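Local coordinates for protein neutral ceramidase (PDB 2ZWS) that hydrolyses the N-acyl linkage of ceramides to release sphingosine and a free fatty acid, and also runs the reverse synthesis, using a zinc ion, at residues Ile130-Ser133 against Ile134-Ala137; Arg270-Gly273 against Leu274-Phe277; Ala474-Gln477 against Leu478-Met482. All coordinates share one frame; numbering follows the deposited sequence. Where two conformers were deposited one is given.

Interaction 1. Residues Ile130-Ser133 against Ile134-Ala137; sequences IVRS and IERA
Arg132 and Arg136, one helical turn apart, run alongside each other in the same direction. The extended CB-CG-CD run of Arg132 lays its CD over one face of the Arg136 guanidinium, nearer the border than the centre and 3.7 Å from Arg136 NH2. A bend at chi3 (-36°) then carries the Arg132 head off that face, leaving the two guanidinium planes 68° apart. Both heads share one acid: Glu556 forms salt bridges with NH1 of each and probably draws them to the same place. The backbone oxygens of Asp13 and Lys11 take further bonds from Arg132 and Arg136 respectively.

Glu135 slants past Val131, its carboxylate 4.0 Å from Val131 CG1 through OE2, the atom that also binds Lys81 and Tyr82. Its CG sits 3.3 Å from Val131 O.

These residues belong to helix 120-138, an amphipathic helix packed on strands 5-13, 41-49 and 55-61 of the large mixed sheet, beside helix 68-81. Its inner side is mostly apolar, Ser133 being the exception: Ile130 CG2 meets Ile134 CD1 at 4.3 Å, with Val59 of strand 55-61 and Leu78 of helix 68-81 packed against Ile134. Ala137 lies on Ala44 and Val46.

Four i to i+4 backbone bonds join the turns, among them Glu135 N to Val131 O at 3.0 Å. One carbonyl, Ile130 O, is gripped twice, by Ile134 N at 3.2 Å and by Ser133 OG at 2.7 Å. A chi1 of 74° turns the Ser133 hydroxyl back toward the preceding turn of its own helix; a buried polar atom is thereby satisfied against the small alanines of strand 41-49.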
loop_
_atom_site.group_PDB
_atom_site.type_symbol
_atom_site.label_atom_id
_atom_site.label_comp_id
_atom_site.label_asym_id
_atom_site.label_seq_id
_atom_site.Cartn_x
_atom_site.Cartn_y
_atom_site.Cartn_z
ATOM N N ILE A 130 -9.053 -0.864 -7.691
ATOM C CA ILE A 130 -7.979 -0.311 -8.527
ATOM C C ILE A 130 -8.563 0.068 -9.891
ATOM O O ILE A 130 -8.351 1.191 -10.421
ATOM C CB ILE A 130 -6.805 -1.296 -8.691
ATOM C CG1 ILE A 130 -6.053 -1.406 -7.356
ATOM C CG2 ILE A 130 -5.858 -0.859 -9.830
ATOM C CD1 ILE A 130 -4.984 -2.549 -7.260
ATOM N N VAL A 131 -9.320 -0.856 -10.480
ATOM C CA VAL A 131 -9.944 -0.545 -11.772
ATOM C C VAL A 131 -10.888 0.677 -11.643
ATOM O O VAL A 131 -10.846 1.582 -12.467
ATOM C CB VAL A 131 -10.677 -1.787 -12.340
ATOM C CG1 VAL A 131 -11.502 -1.413 -13.610
ATOM C CG2 VAL A 131 -9.685 -2.903 -12.641
ATOM N N ARG A 132 -11.682 0.743 -10.582
ATOM C CA ARG A 132 -12.616 1.869 -10.404
ATOM C C ARG A 132 -11.841 3.182 -10.264
ATOM O O ARG A 132 -12.250 4.211 -10.759
ATOM C CB ARG A 132 -13.455 1.618 -9.163
ATOM C CG ARG A 132 -14.649 2.558 -8.998
ATOM C CD ARG A 132 -15.468 2.239 -7.688
ATOM N NE ARG A 132 -15.511 0.799 -7.408
ATOM C CZ ARG A 132 -14.937 0.183 -6.366
ATOM N NH1 ARG A 132 -14.313 0.866 -5.374
ATOM N NH2 ARG A 132 -15.021 -1.146 -6.308
ATOM N N SER A 133 -10.671 3.147 -9.623
ATOM C CA SER A 133 -9.889 4.406 -9.453
ATOM C C SER A 133 -9.426 4.946 -10.818
ATOM O O SER A 133 -9.430 6.171 -11.057
ATOM C CB SER A 133 -8.719 4.218 -8.471
ATOM O OG SER A 133 -7.679 3.477 -9.055
ATOM N N ILE A 134 -9.069 4.037 -11.731
ATOM C CA ILE A 134 -8.616 4.419 -13.069
ATOM C C ILE A 134 -9.779 4.932 -13.882
ATOM O O ILE A 134 -9.651 5.945 -14.565
ATOM C CB ILE A 134 -7.908 3.230 -13.763
ATOM C CG1 ILE A 134 -6.602 2.848 -13.028
ATOM C CG2 ILE A 134 -7.530 3.537 -15.235
ATOM C CD1 ILE A 134 -6.001 1.447 -13.433
ATOM N N GLU A 135 -10.922 4.267 -13.767
ATOM C CA GLU A 135 -12.146 4.717 -14.437
ATOM C C GLU A 135 -12.518 6.128 -14.000
ATOM O O GLU A 135 -12.902 6.979 -14.833
ATOM C CB GLU A 135 -13.269 3.748 -14.115
ATOM C CG GLU A 135 -13.068 2.424 -14.780
ATOM C CD GLU A 135 -14.197 1.451 -14.467
ATOM O OE1 GLU A 135 -14.796 1.536 -13.372
ATOM O OE2 GLU A 135 -14.468 0.591 -15.318
ATOM N N ARG A 136 -12.413 6.385 -12.694
ATOM C CA ARG A 136 -12.723 7.703 -12.173
ATOM C C ARG A 136 -11.725 8.738 -12.659
ATOM O O ARG A 136 -12.115 9.833 -13.051
ATOM C CB ARG A 136 -12.813 7.713 -10.650
ATOM C CG ARG A 136 -13.980 6.893 -10.174
ATOM C CD ARG A 136 -13.997 6.713 -8.669
ATOM N NE ARG A 136 -15.316 6.235 -8.235
ATOM C CZ ARG A 136 -15.641 5.978 -6.968
ATOM N NH1 ARG A 136 -14.740 6.117 -6.000
ATOM N NH2 ARG A 136 -16.872 5.562 -6.667
ATOM N N ALA A 137 -10.443 8.392 -12.638
ATOM C CA ALA A 137 -9.411 9.290 -13.109
ATOM C C ALA A 137 -9.574 9.649 -14.578
ATOM O O ALA A 137 -9.501 10.820 -14.932
ATOM C CB ALA A 137 -8.019 8.727 -12.832
#

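Interaction 2. Residues Arg270-Gly273 against Leu274-Phe277; sequences REIG and LRQF
Glu271 and Arg275 form a salt bridge one helical turn apart. A single carboxylate oxygen, Glu271 OE2, takes both bonds, from Arg275 NE at 2.8 Å and from Arg275 NH2 at 3.0 Å. It sits at the guanidinium edge, close to that plane, while the guanidinium approaches the acid on its anti side with the two planes nearly perpendicular, 82° apart. The two nitrogens reach OE2 from opposite faces of the carboxylate plane. Glu271 is bent at chi2 (61°), which folds the acid back to the extended arginine. Arg275 NH1, the remaining nitrogen, binds Asn155 O, and Lys256 packs against both partners.

Backbone bonds run i to i+4 through helix 265-286, Phe277 N reaching Gly273 O at 2.9 Å. Ile272 O has a second donor: besides Gln276 N at 3.2 Å, Gln276 NE2 comes in at 3.3 Å from the other face of the carbonyl plane, well above it. Gln276 also reaches outward, chiefly through OE1 to Lys220, with NE2 also bonded to Asn219, both on helix 218-231.

Van der Waals contacts surround these bonds. The Ile272 methyls pack against polar groups, CD1 lying 3.9 Å from Arg275 NH1 and CG2 3.8 Å from Gln276 NE2. On another side of the helix Arg270 and Leu274 both touch Tyr222. Phe277 packs edge-to-face with His226 and Trp227, extending the seam between the two helices.

With both bonds concentrated on one oxygen and NH1 tied to a backbone carbonyl, the pairing should restrict the rotation of the Arg275 head and probably favours the charged form of the acid; the buried amide of Gln276 meanwhile links two helices through polar bonds.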
loop_
_atom_site.group_PDB
_atom_site.type_symbol
_atom_site.label_atom_id
_atom_site.label_comp_id
_atom_site.label_asym_id
_atom_site.label_seq_id
_atom_site.Cartn_x
_atom_site.Cartn_y
_atom_site.Cartn_z
ATOM N N ARG A 270 -0.079 9.414 13.248
ATOM C CA ARG A 270 -0.403 10.803 12.916
ATOM C C ARG A 270 0.867 11.663 12.816
ATOM O O ARG A 270 1.020 12.436 11.888
ATOM C CB ARG A 270 -1.368 11.375 13.967
ATOM C CG ARG A 270 -1.972 12.727 13.592
ATOM C CD ARG A 270 -3.051 13.152 14.587
ATOM N NE ARG A 270 -3.548 14.496 14.293
ATOM C CZ ARG A 270 -4.679 15.014 14.775
ATOM N NH1 ARG A 270 -5.031 16.243 14.434
ATOM N NH2 ARG A 270 -5.465 14.313 15.586
ATOM N N GLU A 271 1.772 11.508 13.775
ATOM C CA GLU A 271 2.987 12.313 13.808
ATOM C C GLU A 271 3.904 12.039 12.621
ATOM O O GLU A 271 4.376 12.976 11.991
ATOM C CB GLU A 271 3.733 12.090 15.116
ATOM C CG GLU A 271 5.059 12.863 15.245
ATOM C CD GLU A 271 4.920 14.383 15.179
ATOM O OE1 GLU A 271 3.815 14.941 15.375
ATOM O OE2 GLU A 271 5.960 15.043 14.942
ATOM N N ILE A 272 4.165 10.769 12.335
ATOM C CA ILE A 272 5.047 10.410 11.202
ATOM C C ILE A 272 4.368 10.781 9.887
ATOM O O ILE A 272 5.012 11.254 8.942
ATOM C CB ILE A 272 5.496 8.908 11.270
ATOM C CG1 ILE A 272 6.251 8.633 12.578
ATOM C CG2 ILE A 272 6.333 8.468 10.024
ATOM C CD1 ILE A 272 7.510 9.553 12.799
ATOM N N GLY A 273 3.048 10.595 9.809
ATOM C CA GLY A 273 2.312 11.101 8.651
ATOM C C GLY A 273 2.439 12.595 8.478
ATOM O O GLY A 273 2.674 13.086 7.368
ATOM N N LEU A 274 2.290 13.324 9.569
ATOM C CA LEU A 274 2.405 14.788 9.496
ATOM C C LEU A 274 3.797 15.236 9.076
ATOM O O LEU A 274 3.926 16.221 8.345
ATOM C CB LEU A 274 2.036 15.449 10.817
ATOM C CG LEU A 274 0.537 15.468 11.104
ATOM C CD1 LEU A 274 0.299 15.975 12.517
ATOM C CD2 LEU A 274 -0.232 16.314 10.098
ATOM N N ARG A 275 4.835 14.532 9.531
ATOM C CA ARG A 275 6.204 14.902 9.139
ATOM C C ARG A 275 6.399 14.776 7.630
ATOM O O ARG A 275 6.959 15.671 6.984
ATOM C CB ARG A 275 7.239 14.072 9.901
ATOM C CG ARG A 275 7.287 14.444 11.374
ATOM C CD ARG A 275 8.242 13.583 12.145
ATOM N NE ARG A 275 8.066 13.833 13.575
ATOM C CZ ARG A 275 8.772 13.278 14.555
ATOM N NH1 ARG A 275 9.752 12.413 14.293
ATOM N NH2 ARG A 275 8.478 13.587 15.819
ATOM N N GLN A 276 5.821 13.722 7.060
ATOM C CA GLN A 276 5.890 13.514 5.596
ATOM C C GLN A 276 5.055 14.544 4.873
ATOM O O GLN A 276 5.500 15.126 3.883
ATOM C CB GLN A 276 5.423 12.110 5.208
ATOM C CG GLN A 276 6.374 11.040 5.731
ATOM C CD GLN A 276 5.843 9.668 5.483
ATOM O OE1 GLN A 276 5.990 9.146 4.392
ATOM N NE2 GLN A 276 5.191 9.082 6.480
ATOM N N PHE A 277 3.835 14.755 5.361
ATOM C CA PHE A 277 2.956 15.742 4.769
ATOM C C PHE A 277 3.636 17.112 4.717
ATOM O O PHE A 277 3.579 17.798 3.688
ATOM C CB PHE A 277 1.646 15.899 5.552
ATOM C CG PHE A 277 0.931 17.161 5.190
ATOM C CD1 PHE A 277 0.240 17.251 3.992
ATOM C CD2 PHE A 277 1.061 18.291 5.975
ATOM C CE1 PHE A 277 -0.364 18.470 3.585
ATOM C CE2 PHE A 277 0.467 19.495 5.597
ATOM C CZ PHE A 277 -0.235 19.595 4.395
#

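Interaction 3. Residues Ala474-Gln477 against Leu478-Met482; sequences AYQQ and LFVDM
Tyr475 and Phe479, one turn apart, meet through one carbon of each ring, Tyr475 CD1 to Phe479 CE2, 4.2 Å apart. Phe479 CD2 also comes to 3.3 Å from Tyr475 O, the carbonyl that accepts Phe479 N at 3.0 Å. Leu478 closes similarly over the preceding turn, its CG 3.1 Å from Ala474 O; with CG anti to the carbonyl carbon (chi1 -67°), the branch is laid back along the helix. Asp481 crosses Gln477, its OD2 3.7 Å from Gln477 CG, and Val480 CG2 rests 3.3 Å from Gln476 O.

Farther out, Phe412 meets the Tyr475 ring edge-to-face and the Phe304 ring meets it with the planes about 60° apart, while Ile395 lies against Phe479. Arg310 forms a salt bridge with Asp481 OD1 and touches Gln477; Gln472 holds the amide of Gln476, and Ala423 of helix 414-428 meets Gln476 and Val480.

Tyr475, Leu478, Phe479 and Met482 form the sheet-facing side of helix 471-488, packed on strands 295-303 and 392-400 of a four-stranded mixed sheet and beside helix 414-428: an alpha/beta layer, with Tyr475 about 9 Å from the zinc ligand Tyr448, side chain to side chain.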
loop_
_atom_site.group_PDB
_atom_site.type_symbol
_atom_site.label_atom_id
_atom_site.label_comp_id
_atom_site.label_asym_id
_atom_site.label_seq_id
_atom_site.Cartn_x
_atom_site.Cartn_y
_atom_site.Cartn_z
ATOM N N ALA A 474 21.382 -7.991 -10.435
ATOM C CA ALA A 474 20.394 -8.381 -11.474
ATOM C C ALA A 474 19.422 -7.241 -11.733
ATOM O O ALA A 474 19.169 -6.883 -12.900
ATOM C CB ALA A 474 19.609 -9.623 -11.056
ATOM N N TYR A 475 18.856 -6.682 -10.657
ATOM C CA TYR A 475 17.920 -5.557 -10.850
ATOM C C TYR A 475 18.617 -4.362 -11.493
ATOM O O TYR A 475 18.042 -3.691 -12.336
ATOM C CB TYR A 475 17.292 -5.151 -9.533
ATOM C CG TYR A 475 16.131 -5.999 -9.099
ATOM C CD1 TYR A 475 14.885 -5.886 -9.726
ATOM C CD2 TYR A 475 16.259 -6.892 -8.029
ATOM C CE1 TYR A 475 13.805 -6.649 -9.310
ATOM C CE2 TYR A 475 15.188 -7.640 -7.585
ATOM C CZ TYR A 475 13.946 -7.514 -8.235
ATOM O OH TYR A 475 12.847 -8.230 -7.816
ATOM N N GLN A 476 19.870 -4.099 -11.114
ATOM C CA GLN A 476 20.558 -2.963 -11.694
ATOM C C GLN A 476 20.753 -3.180 -13.204
ATOM O O GLN A 476 20.486 -2.270 -14.002
ATOM C CB GLN A 476 21.904 -2.725 -11.002
ATOM C CG GLN A 476 22.552 -1.404 -11.347
ATOM C CD GLN A 476 23.568 -0.977 -10.313
ATOM O OE1 GLN A 476 23.305 -1.030 -9.105
ATOM N NE2 GLN A 476 24.734 -0.529 -10.779
ATOM N N GLN A 477 21.164 -4.380 -13.583
ATOM C CA GLN A 477 21.320 -4.717 -15.002
ATOM C C GLN A 477 20.009 -4.551 -15.763
ATOM O O GLN A 477 19.987 -3.974 -16.848
ATOM C CB GLN A 477 21.757 -6.161 -15.136
ATOM C CG GLN A 477 21.807 -6.663 -16.565
ATOM C CD GLN A 477 22.364 -8.049 -16.620
ATOM O OE1 GLN A 477 21.641 -9.016 -16.886
ATOM N NE2 GLN A 477 23.640 -8.170 -16.314
ATOM N N LEU A 478 18.928 -5.071 -15.177
ATOM C CA LEU A 478 17.617 -5.028 -15.829
ATOM C C LEU A 478 17.145 -3.591 -16.063
ATOM O O LEU A 478 16.650 -3.249 -17.158
ATOM C CB LEU A 478 16.599 -5.810 -15.007
ATOM C CG LEU A 478 16.839 -7.324 -14.960
ATOM C CD1 LEU A 478 15.914 -7.983 -13.952
ATOM C CD2 LEU A 478 16.712 -7.983 -16.314
ATOM N N PHE A 479 17.264 -2.762 -15.031
ATOM C CA PHE A 479 16.892 -1.356 -15.168
ATOM C C PHE A 479 17.811 -0.566 -16.090
ATOM O O PHE A 479 17.349 0.314 -16.830
ATOM C CB PHE A 479 16.747 -0.702 -13.791
ATOM C CG PHE A 479 15.432 -1.004 -13.120
ATOM C CD1 PHE A 479 14.250 -0.461 -13.634
ATOM C CD2 PHE A 479 15.353 -1.822 -11.985
ATOM C CE1 PHE A 479 13.011 -0.724 -13.043
ATOM C CE2 PHE A 479 14.072 -2.072 -11.380
ATOM C CZ PHE A 479 12.913 -1.515 -11.933
ATOM N N VAL A 480 19.120 -0.827 -16.042
ATOM C CA VAL A 480 20.018 -0.113 -16.960
ATOM C C VAL A 480 19.703 -0.491 -18.407
ATOM O O VAL A 480 19.590 0.400 -19.281
ATOM C CB VAL A 480 21.500 -0.359 -16.610
ATOM C CG1 VAL A 480 22.417 0.055 -17.782
ATOM C CG2 VAL A 480 21.828 0.434 -15.363
ATOM N N ASP A 481 19.511 -1.785 -18.657
ATOM C CA ASP A 481 19.204 -2.232 -20.016
ATOM C C ASP A 481 17.896 -1.587 -20.522
ATOM O O ASP A 481 17.805 -1.159 -21.682
ATOM C CB ASP A 481 19.173 -3.768 -20.104
ATOM C CG ASP A 481 20.576 -4.403 -20.006
ATOM O OD1 ASP A 481 21.582 -3.654 -19.989
ATOM O OD2 ASP A 481 20.668 -5.656 -19.959
ATOM N N MET A 482 16.903 -1.465 -19.632
ATOM C CA MET A 482 15.628 -0.839 -20.000
ATOM C C MET A 482 15.833 0.645 -20.293
ATOM O O MET A 482 15.282 1.165 -21.255
ATOM C CB MET A 482 14.594 -1.035 -18.892
ATOM C CG MET A 482 13.237 -0.431 -19.270
ATOM S SD MET A 482 11.948 -1.052 -18.162
ATOM C CE MET A 482 11.728 -2.718 -18.814
#

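All three contacts are successive turns of three different helices, their centres about 27 to 33 Å apart with no touch between them. Interaction 3 is the most buried and the most aromatic, and its helix rests on the four-stranded sheet. Interactions 1 and 2 are partly buried and carry more charge. In interaction 1 the charged groups find their partners in other parts of the chain while the apolar side meets the large sheet; in interaction 2 acid and base pair within the helix itself, and the bridge to the neighbour is an amide and an aromatic group. Both double up on one backbone carbonyl, with a serine hydroxyl in one case and a glutamine amide in the other.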